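PDB 1B2P: protein (lectin) from Hyacinthoides hispanica, which binds mannose as a bulb-type lectin of monocot plants, and probably recognises mannose-bearing glycans. Local coordinates for the interface of chains A and B. Coordinates in Å, arbitrary orientation; residue numbers count along the deposited sequence, not the author numbering. Chains: chain A/B, Protein (lectin).

The interface of chains A and B. Residues chain A 110-115; chain B 104-107.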
# COMPACT_ATOMS: atom_id res chain seq x y z
N ASP A 110 -21.45 -17.32 3.91
CA ASP A 110 -20.56 -17.73 2.81
C ASP A 110 -20.75 -16.90 1.61
O ASP A 110 -21.38 -15.84 1.64
CB ASP A 110 -20.85 -19.24 2.54
CG ASP A 110 -22.02 -19.63 1.77
OD1 ASP A 110 -22.96 -18.86 1.67
OD2 ASP A 110 -21.98 -20.82 1.29
N ALA A 111 -20.13 -17.20 0.47
CA ALA A 111 -20.20 -16.34 -0.72
C ALA A 111 -21.58 -16.33 -1.30
O ALA A 111 -22.29 -17.39 -1.52
CB ALA A 111 -19.27 -16.92 -1.82
N LEU A 112 -22.09 -15.12 -1.56
CA LEU A 112 -23.44 -15.00 -2.11
C LEU A 112 -23.38 -14.95 -3.61
O LEU A 112 -24.31 -15.65 -4.17
CB LEU A 112 -23.98 -13.60 -1.58
CG LEU A 112 -25.42 -13.31 -2.10
CD1 LEU A 112 -26.41 -14.22 -1.34
CD2 LEU A 112 -25.69 -11.83 -1.65
N TRP A 113 -22.47 -14.31 -4.24
CA TRP A 113 -22.35 -14.20 -5.68
C TRP A 113 -20.93 -13.84 -6.05
O TRP A 113 -20.19 -13.22 -5.23
CB TRP A 113 -23.30 -13.02 -6.16
CG TRP A 113 -23.19 -12.73 -7.63
CD1 TRP A 113 -23.87 -13.48 -8.59
CD2 TRP A 113 -22.42 -11.72 -8.24
NE1 TRP A 113 -23.51 -12.90 -9.78
CE2 TRP A 113 -22.67 -11.84 -9.65
CE3 TRP A 113 -21.56 -10.74 -7.80
CZ2 TRP A 113 -22.03 -11.00 -10.53
CZ3 TRP A 113 -20.96 -9.86 -8.68
CH2 TRP A 113 -21.21 -10.02 -10.05
N ALA A 114 -20.51 -14.21 -7.25
CA ALA A 114 -19.20 -13.83 -7.69
C ALA A 114 -19.22 -13.55 -9.23
O ALA A 114 -20.11 -14.19 -9.85
CB ALA A 114 -18.14 -14.97 -7.46
N THR A 115 -18.17 -12.87 -9.66
CA THR A 115 -18.05 -12.70 -11.16
C THR A 115 -17.57 -14.02 -11.81
O THR A 115 -17.72 -14.05 -13.06
CB THR A 115 -17.08 -11.58 -11.42
OG1 THR A 115 -15.81 -11.93 -10.67
CG2 THR A 115 -17.59 -10.18 -10.96
N ASN B 104 -11.06 -13.50 -8.66
CA ASN B 104 -12.50 -13.52 -8.49
C ASN B 104 -12.95 -12.25 -7.71
O ASN B 104 -12.11 -11.76 -6.91
CB ASN B 104 -12.91 -14.76 -7.71
CG ASN B 104 -14.23 -15.34 -8.13
OD1 ASN B 104 -14.88 -14.75 -9.09
ND2 ASN B 104 -14.74 -16.40 -7.61
N VAL B 105 -14.15 -11.80 -8.08
CA VAL B 105 -14.75 -10.65 -7.27
C VAL B 105 -15.89 -11.30 -6.60
O VAL B 105 -16.80 -11.88 -7.27
CB VAL B 105 -15.20 -9.55 -8.21
CG1 VAL B 105 -15.99 -8.52 -7.34
CG2 VAL B 105 -13.97 -8.86 -8.87
N VAL B 106 -15.97 -11.27 -5.23
CA VAL B 106 -16.97 -12.10 -4.53
C VAL B 106 -17.69 -11.26 -3.46
O VAL B 106 -17.04 -10.42 -2.87
CB VAL B 106 -16.32 -13.32 -3.83
CG1 VAL B 106 -17.33 -14.26 -3.23
CG2 VAL B 106 -15.42 -14.10 -4.84
N ILE B 107 -19.02 -11.46 -3.38
CA ILE B 107 -19.71 -10.76 -2.26
C ILE B 107 -19.95 -11.83 -1.19
O ILE B 107 -20.49 -12.87 -1.47
CB ILE B 107 -21.07 -10.27 -2.86
CG1 ILE B 107 -20.81 -9.21 -3.91
CG2 ILE B 107 -21.93 -9.73 -1.64
CD1 ILE B 107 -22.14 -8.85 -4.66
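B:Ile107 meets A:Trp113 in both backbone and side chain, and the pair shows how an exchanged edge strand can join two subunits. Strand 111-114 of chain A runs antiparallel to strand 105-109 of chain B. The amide N of B:Ile107 donates to the carbonyl O of A:Trp113 at 2.8 Å. Its own carbonyl O accepts from A:Leu112 N, also at 2.8 Å. B:Ile107, which buries more surface than any other residue of the patch, is thus gripped from both ends of its backbone. Its side chain, with CG1 anti to the carbonyl carbon (chi1 -66°), extends so that the terminal methyl CD1 comes in tilted above the indole plane, at the rim of the six-membered ring, 3.7 Å from A:Trp113 CE3, the two side chains crossing at a slant.

On the opposite face of the paired strands the small A:Ala114 faces B:Val106. Its CB lies 3.9 Å from B:Val106 CG2 and also rests against the amide group of B:Asn104, while the other valine branch, CG1, touches A:Ala111 CB at 3.6 Å.

At the far end A:Thr115 takes over. Its N donates to B:Val105 O at 2.9 Å. With OG1 set between backbone N and carbonyl carbon (chi1 54°), the hydroxyl accepts from B:Val105 N at 3.1 Å and so continues the ladder with a side-chain atom; CG2 packs against B:Val105 CB.

Repeated by two-fold symmetry, this reciprocal strand pairing, typical of monocot mannose-binding lectins, ties the C-terminal segment of each subunit to its partner and should stabilise the dimer within the tetrameric assembly.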